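Local coordinates for phosphate binding protein (Planctomyces limnophilus, PDB 4JWO), which probably binds phosphate as the extracytoplasmic receptor of a PstS-type transport system that carries the ion across the cytoplasmic membrane, at residues Gly61-Asp66 with Pro87-Thr92; Asn149-Phe154 with Asp233-Leu238; Asn164-Ala169 with Ile188-Ala193. One frame throughout, in Å; residues are numbered along the deposited sequence. Where two conformers were deposited one is given.

Interaction 1 of 3, residues Gly61-Asp66 with Pro87-Thr92; sequences GTIAVD and PEVKLT
Val-65 N donates to Thr-92 O at 2.8 Å, the shortest of five backbone hydrogen bonds in a parallel strand pair that belongs to a beta-alpha-beta unit: strand 61-67, helix 72-85, strand 89-93. As in any parallel pair, each linking residue on one strand bonds to two residues of the other: Ile-63 N gives to Lys-90 O, and Ile-63 O receives Thr-92 N. Gly-61 repeats the pattern, its N giving to Glu-88 O and its O receiving Lys-90 N, while Ala-64 turns its backbone polar groups the other way, to Asp-111 and Val-112, at the start of strand 112-115.

Ile-63, Val-89 and Leu-91 share one face. The Leu-91 methyl CD1 lies 3.5 Å from Ile-63 CB, the two side chains running alongside each other, and also meets Val-65 CG2. At the other end of Ile-63, CD1 reaches across to Val-89 CG1 at 3.7 Å. Helix 72-85 packs on Val-89 and Leu-91, whereas Phe-303 of helix 298-308 meets Ile-63.

Thr-62, Ala-64, Lys-90 and Thr-92 occupy the other face, which is more polar. Here Thr-92 holds OG1 between its backbone N and carbonyl carbon (chi1 61°), and a water joins the strands from that hydroxyl: it lies 2.9 Å from Thr-92 OG1 and donates to Val-65 O at 2.7 Å.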
ATOM      1  N   GLY A  61      -5.871   9.249 -27.097  1.00 61.20           N
ATOM      2  CA  GLY A  61      -7.032   8.534 -26.595  1.00 64.07           C
ATOM      3  C   GLY A  61      -7.279   8.678 -25.104  1.00 59.27           C
ATOM      4  O   GLY A  61      -6.527   9.345 -24.392  1.00 66.81           O
ATOM      5  N   THR A  62      -8.348   8.044 -24.633  1.00 56.88           N
ATOM      6  CA  THR A  62      -8.700   8.065 -23.220  1.00 55.89           C
ATOM      7  C   THR A  62      -8.370   6.730 -22.567  1.00 49.59           C
ATOM      8  O   THR A  62      -8.680   5.670 -23.112  1.00 49.81           O
ATOM      9  CB  THR A  62     -10.199   8.354 -23.023  1.00 63.02           C
ATOM     10  OG1 THR A  62     -10.551   9.550 -23.726  1.00 66.77           O
ATOM     11  CG2 THR A  62     -10.528   8.519 -21.543  1.00 59.76           C
ATOM     12  N   ILE A  63      -7.732   6.793 -21.401  1.00 46.65           N
ATOM     13  CA  ILE A  63      -7.468   5.612 -20.591  1.00 43.83           C
ATOM     14  C   ILE A  63      -8.221   5.760 -19.275  1.00 41.98           C
ATOM     15  O   ILE A  63      -8.001   6.715 -18.533  1.00 43.32           O
ATOM     16  CB  ILE A  63      -5.965   5.458 -20.302  1.00 42.21           C
ATOM     17  CG1 ILE A  63      -5.153   5.573 -21.592  1.00 44.45           C
ATOM     18  CG2 ILE A  63      -5.674   4.126 -19.616  1.00 39.72           C
ATOM     19  CD1 ILE A  63      -3.659   5.669 -21.359  1.00 48.16           C
ATOM     20  N   ALA A  64      -9.128   4.829 -18.999  1.00 41.47           N
ATOM     21  CA  ALA A  64      -9.865   4.836 -17.740  1.00 39.88           C
ATOM     22  C   ALA A  64      -9.149   3.963 -16.718  1.00 37.58           C
ATOM     23  O   ALA A  64      -9.102   2.744 -16.875  1.00 37.49           O
ATOM     24  CB  ALA A  64     -11.286   4.337 -17.957  1.00 41.23           C
ATOM     25  N   VAL A  65      -8.599   4.591 -15.674  1.00 35.29           N
ATOM     26  CA  VAL A  65      -7.900   3.884 -14.599  1.00 34.88           C
ATOM     27  C   VAL A  65      -8.745   3.947 -13.329  1.00 38.06           C
ATOM     28  O   VAL A  65      -9.359   4.973 -13.042  1.00 33.42           O
ATOM     29  CB  VAL A  65      -6.518   4.526 -14.307  1.00 31.63           C
ATOM     30  CG1 VAL A  65      -5.740   3.706 -13.268  1.00 29.15           C
ATOM     31  CG2 VAL A  65      -5.713   4.645 -15.584  1.00 33.21           C
ATOM     32  N   ASP A  66      -8.782   2.854 -12.575  1.00 30.09           N
ATOM     33  CA  ASP A  66      -9.526   2.816 -11.323  1.00 29.15           C
ATOM     34  C   ASP A  66      -8.730   1.939 -10.382  1.00 29.85           C
ATOM     35  O   ASP A  66      -7.628   1.519 -10.723  1.00 26.38           O
ATOM     36  CB  ASP A  66     -10.929   2.239 -11.561  1.00 30.75           C
ATOM     37  CG  ASP A  66     -11.921   2.640 -10.485  1.00 33.79           C
ATOM     38  OD1 ASP A  66     -11.488   2.935  -9.354  1.00 29.74           O
ATOM     39  OD2 ASP A  66     -13.138   2.653 -10.774  1.00 38.98           O
ATOM     40  N   PRO A  87       0.330  14.773 -24.728  1.00 66.29           N
ATOM     41  CA  PRO A  87      -0.806  15.677 -24.484  1.00 66.72           C
ATOM     42  C   PRO A  87      -2.145  15.227 -25.074  1.00 69.13           C
ATOM     43  O   PRO A  87      -3.187  15.721 -24.639  1.00 72.75           O
ATOM     44  CB  PRO A  87      -0.362  16.989 -25.143  1.00 67.84           C
ATOM     45  CG  PRO A  87       1.124  16.887 -25.248  1.00 68.02           C
ATOM     46  CD  PRO A  87       1.401  15.437 -25.488  1.00 65.84           C
ATOM     47  N   GLU A  88      -2.121  14.314 -26.042  1.00 65.23           N
ATOM     48  CA  GLU A  88      -3.348  13.853 -26.690  1.00 66.85           C
ATOM     49  C   GLU A  88      -3.937  12.629 -26.000  1.00 68.11           C
ATOM     50  O   GLU A  88      -4.866  12.000 -26.513  1.00 64.96           O
ATOM     51  CB  GLU A  88      -3.097  13.558 -28.167  1.00 70.75           C
ATOM     52  CG  GLU A  88      -2.765  14.798 -28.973  1.00 75.63           C
ATOM     53  CD  GLU A  88      -1.884  14.497 -30.165  1.00 86.22           C
ATOM     54  OE1 GLU A  88      -0.656  14.707 -30.056  1.00 90.44           O
ATOM     55  OE2 GLU A  88      -2.414  14.055 -31.207  1.00 87.45           O
ATOM     56  N   VAL A  89      -3.390  12.304 -24.833  1.00 59.14           N
ATOM     57  CA  VAL A  89      -3.903  11.221 -24.010  1.00 60.32           C
ATOM     58  C   VAL A  89      -4.566  11.797 -22.769  1.00 56.37           C
ATOM     59  O   VAL A  89      -3.962  12.589 -22.042  1.00 58.14           O
ATOM     60  CB  VAL A  89      -2.778  10.278 -23.566  1.00 60.25           C
ATOM     61  CG1 VAL A  89      -3.360   9.014 -22.955  1.00 56.79           C
ATOM     62  CG2 VAL A  89      -1.910   9.935 -24.744  1.00 64.99           C
ATOM     63  N   LYS A  90      -5.815  11.407 -22.533  1.00 56.64           N
ATOM     64  CA  LYS A  90      -6.510  11.820 -21.319  1.00 57.36           C
ATOM     65  C   LYS A  90      -6.648  10.642 -20.367  1.00 51.07           C
ATOM     66  O   LYS A  90      -7.206   9.603 -20.723  1.00 54.15           O
ATOM     67  CB  LYS A  90      -7.888  12.410 -21.636  1.00 56.99           C
ATOM     68  CG  LYS A  90      -8.596  13.014 -20.422  1.00 63.58           C
ATOM     69  CD  LYS A  90      -9.898  13.718 -20.818  1.00 73.10           C
ATOM     70  CE  LYS A  90     -11.008  12.726 -21.171  1.00 75.57           C
ATOM     71  NZ  LYS A  90     -11.974  12.511 -20.048  1.00 72.67           N
ATOM     72  N   LEU A  91      -6.119  10.811 -19.160  1.00 48.10           N
ATOM     73  CA  LEU A  91      -6.218   9.803 -18.117  1.00 47.34           C
ATOM     74  C   LEU A  91      -7.266  10.239 -17.104  1.00 49.71           C
ATOM     75  O   LEU A  91      -7.200  11.347 -16.573  1.00 50.73           O
ATOM     76  CB  LEU A  91      -4.877   9.637 -17.395  1.00 54.22           C
ATOM     77  CG  LEU A  91      -3.723   8.821 -17.987  1.00 52.22           C
ATOM     78  CD1 LEU A  91      -4.059   7.351 -18.010  1.00 52.82           C
ATOM     79  CD2 LEU A  91      -3.334   9.298 -19.368  1.00 56.95           C
ATOM     80  N   THR A  92      -8.245   9.376 -16.852  1.00 41.47           N
ATOM     81  CA  THR A  92      -9.140   9.572 -15.720  1.00 39.89           C
ATOM     82  C   THR A  92      -8.777   8.529 -14.677  1.00 40.80           C
ATOM     83  O   THR A  92      -8.725   7.336 -14.977  1.00 41.35           O
ATOM     84  CB  THR A  92     -10.623   9.437 -16.111  1.00 44.24           C
ATOM     85  OG1 THR A  92     -10.875   8.122 -16.618  1.00 45.60           O
ATOM     86  CG2 THR A  92     -10.987  10.461 -17.171  1.00 44.85           C
TER
HETATM   87  O   HOH W   1     -11.336   6.253 -14.444  1.00 41.12           O

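Interaction 2 of 3, residues Asn149-Phe154 with Asp233-Leu238; sequences NPANTF and DSKGAL
Lys-235 and Asn-149 bury more surface than any other residues of this contact, and they illustrate how a single water can join two tight turns. Each segment holds a type I beta turn, Asn-149 to Asn-152 and Ser-234 to Ala-237. With CG anti to its backbone N (chi1 -174°), Asn-149 lays its side chain against the second turn, where CB is 3.4 Å from Ser-234 O. Its carboxamide serves two masters: OD1 accepts from Ala-151 N at 2.9 Å, closing an Asx turn, and ND2 donates to Val-231 O in helix 224-233.

The Lys-235 side chain runs across that of Asn-149. A bend at chi2 (-74°) places CD 3.5 Å from Ala-151 CB and 3.8 Å from Asn-149 OD1, so the methylene rests on the methyl of Ala-151.

One water ties the two turns together. It accepts from Asn-149 N at 3.1 Å and from Asn-152 ND2 at 3.0 Å, and it donates to Lys-235 O at 2.8 Å and to Ala-237 O at 2.7 Å. Asn-152 OD1 accepts from the backbone N of Phe-154, in a second Asx turn, and of Ala-155, which fixes the carboxamide with ND2 toward the water. Two donors and two acceptors thus use the water's full hydrogen-bonding capacity.

In the fold, the contact joins the loop that follows strand 134-148 to the connection from helix 224-233 into strand 237-242, whose first residues also pair with strand 189-192.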
ATOM      1  N   ASN A 149       8.183   5.397  20.851  1.00 14.47           N
ATOM      2  CA  ASN A 149       9.235   6.307  21.251  1.00 14.70           C
ATOM      3  C   ASN A 149      10.451   5.473  21.613  1.00 18.50           C
ATOM      4  O   ASN A 149      10.299   4.379  22.150  1.00 17.95           O
ATOM      5  CB  ASN A 149       8.766   7.112  22.459  1.00 17.52           C
ATOM      6  CG  ASN A 149       9.746   8.172  22.856  1.00 18.78           C
ATOM      7  OD1 ASN A 149      10.679   7.920  23.626  1.00 20.81           O
ATOM      8  ND2 ASN A 149       9.545   9.384  22.339  1.00 18.79           N
ATOM      9  N   PRO A 150      11.663   5.960  21.303  1.00 17.89           N
ATOM     10  CA  PRO A 150      12.831   5.125  21.604  1.00 19.07           C
ATOM     11  C   PRO A 150      12.974   4.772  23.082  1.00 19.85           C
ATOM     12  O   PRO A 150      13.636   3.777  23.388  1.00 20.79           O
ATOM     13  CB  PRO A 150      14.004   5.993  21.135  1.00 23.50           C
ATOM     14  CG  PRO A 150      13.420   6.791  20.012  1.00 21.81           C
ATOM     15  CD  PRO A 150      12.038   7.152  20.520  1.00 19.98           C
ATOM     16  N   ALA A 151      12.376   5.563  23.976  1.00 19.34           N
ATOM     17  CA  ALA A 151      12.455   5.284  25.415  1.00 21.49           C
ATOM     18  C   ALA A 151      11.581   4.097  25.830  1.00 21.55           C
ATOM     19  O   ALA A 151      11.688   3.608  26.953  1.00 22.51           O
ATOM     20  CB  ALA A 151      12.088   6.509  26.223  1.00 24.31           C
ATOM     21  N   ASN A 152      10.716   3.644  24.929  1.00 17.32           N
ATOM     22  CA  ASN A 152       9.866   2.474  25.164  1.00 17.34           C
ATOM     23  C   ASN A 152      10.672   1.201  24.906  1.00 18.13           C
ATOM     24  O   ASN A 152      11.051   0.926  23.772  1.00 18.74           O
ATOM     25  CB  ASN A 152       8.662   2.544  24.209  1.00 16.55           C
ATOM     26  CG  ASN A 152       7.641   1.438  24.439  1.00 15.98           C
ATOM     27  OD1 ASN A 152       7.978   0.330  24.862  1.00 16.22           O
ATOM     28  ND2 ASN A 152       6.377   1.736  24.141  1.00 16.93           N
ATOM     29  N   THR A 153      10.936   0.422  25.955  1.00 19.59           N
ATOM     30  CA  THR A 153      11.703  -0.808  25.781  1.00 19.48           C
ATOM     31  C   THR A 153      10.873  -2.061  26.025  1.00 20.88           C
ATOM     32  O   THR A 153      11.406  -3.177  26.008  1.00 25.75           O
ATOM     33  CB  THR A 153      12.929  -0.847  26.702  1.00 24.61           C
ATOM     34  OG1 THR A 153      12.495  -0.658  28.048  1.00 30.37           O
ATOM     35  CG2 THR A 153      13.924   0.252  26.316  1.00 29.67           C
ATOM     36  N   PHE A 154       9.575  -1.880  26.248  1.00 18.17           N
ATOM     37  CA  PHE A 154       8.702  -3.008  26.551  1.00 17.76           C
ATOM     38  C   PHE A 154       7.847  -3.452  25.367  1.00 15.38           C
ATOM     39  O   PHE A 154       7.420  -4.609  25.315  1.00 17.44           O
ATOM     40  CB  PHE A 154       7.809  -2.711  27.773  1.00 16.69           C
ATOM     41  CG  PHE A 154       6.897  -1.531  27.583  1.00 14.75           C
ATOM     42  CD1 PHE A 154       5.656  -1.684  26.984  1.00 17.40           C
ATOM     43  CD2 PHE A 154       7.297  -0.261  27.974  1.00 17.08           C
ATOM     44  CE1 PHE A 154       4.825  -0.595  26.786  1.00 17.62           C
ATOM     45  CE2 PHE A 154       6.461   0.832  27.790  1.00 15.11           C
ATOM     46  CZ  PHE A 154       5.229   0.663  27.190  1.00 14.80           C
ATOM     47  N   ASP A 233       7.819  13.193  20.743  1.00 22.25           N
ATOM     48  CA  ASP A 233       7.485  14.023  21.901  1.00 23.69           C
ATOM     49  C   ASP A 233       6.747  13.293  23.028  1.00 23.81           C
ATOM     50  O   ASP A 233       6.604  13.834  24.121  1.00 29.62           O
ATOM     51  CB  ASP A 233       6.631  15.217  21.456  1.00 23.13           C
ATOM     52  CG  ASP A 233       7.440  16.298  20.782  1.00 30.87           C
ATOM     53  OD1 ASP A 233       8.671  16.335  20.978  1.00 34.25           O
ATOM     54  OD2 ASP A 233       6.831  17.123  20.067  1.00 34.18           O
ATOM     55  N   SER A 234       6.278  12.079  22.772  1.00 21.94           N
ATOM     56  CA  SER A 234       5.512  11.341  23.775  0.53 23.24           C
ATOM     57  C   SER A 234       6.118   9.977  24.063  1.00 21.65           C
ATOM     58  O   SER A 234       6.171   9.112  23.188  1.00 21.24           O
ATOM     59  CB  SER A 234       4.058  11.163  23.340  0.53 29.36           C
ATOM     60  OG  SER A 234       3.369  10.356  24.278  0.53 32.76           O
ATOM     61  N   LYS A 235       6.555   9.791  25.303  1.00 23.81           N
ATOM     62  CA  LYS A 235       7.194   8.543  25.723  1.00 23.12           C
ATOM     63  C   LYS A 235       6.286   7.348  25.512  1.00 22.38           C
ATOM     64  O   LYS A 235       6.748   6.242  25.221  1.00 21.65           O
ATOM     65  CB  LYS A 235       7.565   8.620  27.203  1.00 25.49           C
ATOM     66  CG  LYS A 235       8.614   9.664  27.543  1.00 39.28           C
ATOM     67  CD  LYS A 235       9.996   9.231  27.082  1.00 47.84           C
ATOM     68  CE  LYS A 235      11.101  10.070  27.714  1.00 54.06           C
ATOM     69  NZ  LYS A 235      11.416  11.294  26.922  1.00 59.51           N
ATOM     70  N   GLY A 236       4.991   7.569  25.682  1.00 19.73           N
ATOM     71  CA  GLY A 236       4.018   6.503  25.563  1.00 19.03           C
ATOM     72  C   GLY A 236       3.353   6.403  24.204  1.00 15.73           C
ATOM     73  O   GLY A 236       2.302   5.776  24.073  1.00 17.29           O
ATOM     74  N   ALA A 237       3.952   7.011  23.183  1.00 16.12           N
ATOM     75  CA  ALA A 237       3.327   7.042  21.862  1.00 14.06           C
ATOM     76  C   ALA A 237       3.348   5.716  21.112  1.00 16.05           C
ATOM     77  O   ALA A 237       4.242   4.893  21.268  1.00 16.35           O
ATOM     78  CB  ALA A 237       3.988   8.113  20.994  1.00 20.09           C
ATOM     79  N   LEU A 238       2.335   5.515  20.285  1.00 14.67           N
ATOM     80  CA  LEU A 238       2.319   4.430  19.308  0.53 15.48           C
ATOM     81  C   LEU A 238       1.784   5.043  18.021  1.00 18.10           C
ATOM     82  O   LEU A 238       0.711   5.621  18.042  1.00 16.39           O
ATOM     83  CB  LEU A 238       1.383   3.313  19.767  0.53 15.25           C
ATOM     84  CG  LEU A 238       1.174   2.142  18.800  0.53 19.44           C
ATOM     85  CD1 LEU A 238       2.386   1.245  18.807  0.53 17.71           C
ATOM     86  CD2 LEU A 238      -0.074   1.336  19.133  0.53 23.08           C
TER
HETATM   87  O   HOH W   2       6.245   4.550  23.055  1.00 15.23           O

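Interaction 3 of 3, residues Asn164-Ala169 with Ile188-Ala193; sequences NKIWAA and IQLFGA
Ile-188 opens the contact just before strand 189-192, its side chain leaning, in the conformer given, toward Ile-166 near the end of helix 160-167. Two residues on, Leu-190 carries the centre of this helix-on-sheet packing. Its CD2 lies 3.6 Å from Ile-166 CG2. Leu-190 and Trp-167 reach toward each other tip to tip, the same leucine methyl ending 3.7 Å above the indole plane, offset toward the rim beside CZ2. Ile-166 CG2 lies over the indole as well, also offset toward the rim.

At Phe-191 the backbone takes over: its carbonyl O comes up to the edge of the indole, 3.6 Å from Trp-167 CH2 and near the ring plane. Phe-191 sets its CB away from the 164-169 segment, and its ring packs on Leu-227 and Val-231 of helix 224-233. A CB at Gly-192 would lie only 3.3 Å from Trp-167 CH2, so the indole sits where a side chain would be tight.

Beyond the strand, the indole makes edge-to-face contacts with Phe-203, Tyr-218 and Tyr-240, and Leu-238 of the neighbouring strand touches Ile-166, Trp-167 and Leu-190 alike. With no hydrogen bond between the two segments, the helix end is held to the sheet here by the burial and close fit of branched aliphatic and aromatic groups.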
ATOM      1  N   ASN A 164      -4.581  -4.915  16.836  1.00 17.73           N
ATOM      2  CA  ASN A 164      -6.029  -4.907  16.648  1.00 17.32           C
ATOM      3  C   ASN A 164      -6.738  -4.566  17.951  1.00 22.29           C
ATOM      4  O   ASN A 164      -7.713  -3.829  17.974  1.00 19.29           O
ATOM      5  CB  ASN A 164      -6.509  -6.253  16.076  1.00 16.44           C
ATOM      6  CG  ASN A 164      -8.010  -6.388  16.078  1.00 22.99           C
ATOM      7  OD1 ASN A 164      -8.559  -7.250  16.768  1.00 30.22           O
ATOM      8  ND2 ASN A 164      -8.694  -5.546  15.304  1.00 20.72           N
ATOM      9  N   LYS A 165      -6.221  -5.090  19.052  1.00 22.15           N
ATOM     10  CA  LYS A 165      -6.761  -4.783  20.365  1.00 21.60           C
ATOM     11  C   LYS A 165      -6.744  -3.268  20.614  1.00 20.04           C
ATOM     12  O   LYS A 165      -7.661  -2.714  21.220  1.00 21.17           O
ATOM     13  CB  LYS A 165      -5.922  -5.510  21.425  1.00 24.53           C
ATOM     14  CG  LYS A 165      -6.544  -5.595  22.789  1.00 34.22           C
ATOM     15  CD  LYS A 165      -5.639  -6.418  23.699  1.00 33.15           C
ATOM     16  CE  LYS A 165      -6.292  -6.713  25.031  1.00 38.19           C
ATOM     17  NZ  LYS A 165      -5.354  -7.468  25.908  1.00 40.04           N
ATOM     18  N   ILE A 166      -5.698  -2.610  20.129  1.00 18.03           N
ATOM     19  CA  ILE A 166      -5.538  -1.164  20.302  1.00 17.67           C
ATOM     20  C   ILE A 166      -6.390  -0.364  19.307  1.00 16.59           C
ATOM     21  O   ILE A 166      -7.048   0.609  19.682  1.00 17.75           O
ATOM     22  CB  ILE A 166      -4.069  -0.759  20.115  1.00 18.67           C
ATOM     23  CG1 ILE A 166      -3.208  -1.309  21.259  1.00 16.54           C
ATOM     24  CG2 ILE A 166      -3.930   0.755  20.047  1.00 19.37           C
ATOM     25  CD1 ILE A 166      -1.738  -1.257  20.966  1.00 18.36           C
ATOM     26  N   TRP A 167      -6.367  -0.776  18.046  1.00 17.00           N
ATOM     27  CA  TRP A 167      -6.890   0.053  16.954  1.00 19.28           C
ATOM     28  C   TRP A 167      -8.295  -0.264  16.467  1.00 17.29           C
ATOM     29  O   TRP A 167      -8.857   0.504  15.682  1.00 19.85           O
ATOM     30  CB  TRP A 167      -5.948  -0.017  15.752  1.00 15.07           C
ATOM     31  CG  TRP A 167      -4.696   0.793  15.935  1.00 14.83           C
ATOM     32  CD1 TRP A 167      -3.465   0.326  16.281  1.00 15.87           C
ATOM     33  CD2 TRP A 167      -4.568   2.216  15.792  1.00 14.68           C
ATOM     34  NE1 TRP A 167      -2.569   1.364  16.342  1.00 16.28           N
ATOM     35  CE2 TRP A 167      -3.221   2.543  16.059  1.00 13.97           C
ATOM     36  CE3 TRP A 167      -5.454   3.247  15.459  1.00 17.43           C
ATOM     37  CZ2 TRP A 167      -2.737   3.852  15.991  1.00 16.21           C
ATOM     38  CZ3 TRP A 167      -4.985   4.546  15.405  1.00 15.77           C
ATOM     39  CH2 TRP A 167      -3.630   4.837  15.664  1.00 16.37           C
ATOM     40  N   ALA A 168      -8.872  -1.373  16.928  1.00 18.03           N
ATOM     41  CA  ALA A 168     -10.163  -1.817  16.403  1.00 19.61           C
ATOM     42  C   ALA A 168     -11.228  -0.761  16.583  1.00 20.63           C
ATOM     43  O   ALA A 168     -11.157   0.062  17.500  1.00 22.15           O
ATOM     44  CB  ALA A 168     -10.606  -3.098  17.080  1.00 21.54           C
ATOM     45  N   ALA A 169     -12.231  -0.827  15.716  1.00 20.99           N
ATOM     46  CA  ALA A 169     -13.359   0.092  15.740  1.00 24.52           C
ATOM     47  C   ALA A 169     -14.001   0.205  17.115  1.00 27.34           C
ATOM     48  O   ALA A 169     -14.478   1.274  17.483  1.00 28.34           O
ATOM     49  CB  ALA A 169     -14.396  -0.338  14.719  1.00 29.05           C
ATOM     50  N   ILE A 188      -1.498   5.120  26.380  1.00 19.33           N
ATOM     51  CA  ILE A 188      -0.964   4.976  25.025  0.62 18.41           C
ATOM     52  C   ILE A 188      -1.425   6.179  24.227  1.00 22.33           C
ATOM     53  O   ILE A 188      -2.623   6.429  24.134  1.00 24.91           O
ATOM     54  CB  ILE A 188      -1.547   3.768  24.279  0.62 20.68           C
ATOM     55  CG1 ILE A 188      -1.479   2.501  25.116  0.62 20.91           C
ATOM     56  CG2 ILE A 188      -0.831   3.572  22.932  0.62 18.18           C
ATOM     57  CD1 ILE A 188      -2.136   1.334  24.432  0.62 20.11           C
ATOM     58  N   GLN A 189      -0.491   6.932  23.660  1.00 17.44           N
ATOM     59  CA  GLN A 189      -0.857   8.103  22.863  1.00 19.87           C
ATOM     60  C   GLN A 189      -0.776   7.709  21.402  1.00 16.98           C
ATOM     61  O   GLN A 189       0.306   7.461  20.886  1.00 18.69           O
ATOM     62  CB  GLN A 189       0.103   9.264  23.140  1.00 23.88           C
ATOM     63  CG  GLN A 189       0.382   9.535  24.618  1.00 34.25           C
ATOM     64  CD  GLN A 189      -0.780  10.192  25.337  1.00 50.43           C
ATOM     65  OE1 GLN A 189      -1.845  10.414  24.758  1.00 56.96           O
ATOM     66  NE2 GLN A 189      -0.579  10.512  26.612  1.00 52.39           N
ATOM     67  N   LEU A 190      -1.928   7.636  20.743  1.00 16.74           N
ATOM     68  CA  LEU A 190      -2.014   7.089  19.396  1.00 16.94           C
ATOM     69  C   LEU A 190      -1.878   8.144  18.311  1.00 15.78           C
ATOM     70  O   LEU A 190      -2.497   9.202  18.377  1.00 15.70           O
ATOM     71  CB  LEU A 190      -3.359   6.381  19.198  1.00 16.61           C
ATOM     72  CG  LEU A 190      -3.607   5.172  20.100  1.00 18.73           C
ATOM     73  CD1 LEU A 190      -5.017   4.661  19.843  1.00 22.07           C
ATOM     74  CD2 LEU A 190      -2.577   4.074  19.823  1.00 18.78           C
ATOM     75  N   PHE A 191      -1.084   7.812  17.293  1.00 15.82           N
ATOM     76  CA  PHE A 191      -0.874   8.666  16.128  1.00 15.68           C
ATOM     77  C   PHE A 191      -1.062   7.843  14.876  1.00 14.86           C
ATOM     78  O   PHE A 191      -0.628   6.705  14.806  1.00 15.93           O
ATOM     79  CB  PHE A 191       0.553   9.239  16.142  1.00 15.49           C
ATOM     80  CG  PHE A 191       0.813  10.171  17.287  1.00 14.24           C
ATOM     81  CD1 PHE A 191       1.285   9.684  18.503  1.00 16.83           C
ATOM     82  CD2 PHE A 191       0.581  11.528  17.154  1.00 17.47           C
ATOM     83  CE1 PHE A 191       1.511  10.551  19.573  1.00 18.34           C
ATOM     84  CE2 PHE A 191       0.803  12.392  18.211  1.00 19.79           C
ATOM     85  CZ  PHE A 191       1.277  11.900  19.422  1.00 22.06           C
ATOM     86  N   GLY A 192      -1.715   8.413  13.870  1.00 13.79           N
ATOM     87  CA  GLY A 192      -1.941   7.680  12.640  1.00 15.34           C
ATOM     88  C   GLY A 192      -2.447   8.516  11.492  1.00 14.38           C
ATOM     89  O   GLY A 192      -2.574   9.741  11.593  1.00 15.19           O
ATOM     90  N   ALA A 193      -2.764   7.824  10.401  1.00 14.38           N
ATOM     91  CA  ALA A 193      -3.163   8.447   9.154  1.00 14.41           C
ATOM     92  C   ALA A 193      -4.569   9.005   9.213  1.00 16.85           C
ATOM     93  O   ALA A 193      -5.392   8.575  10.020  1.00 16.37           O
ATOM     94  CB  ALA A 193      -3.058   7.436   8.018  1.00 16.89           C
TER

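In the fold
Interaction 1 lies on one side of the chain's centre, interactions 2 and 3 on the other, consistent with the two-lobed architecture of periplasmic binding proteins, in which the ligand is typically held between the lobes. The centre of interaction 1 is about 46 Å from that of interaction 2 and about 39 Å from that of interaction 3, yet all three reach one mixed sheet. Interactions 2 and 3 are neighbours, with centres about 14 Å apart: strands 237-242 and 189-192 run side by side, Leu-238 N lies 2.9 Å from Gln-189 O, and the Leu-238 side chain packs against Ile-166. Along the chain, interaction 3 forms within the excursion that interaction 2 brings together.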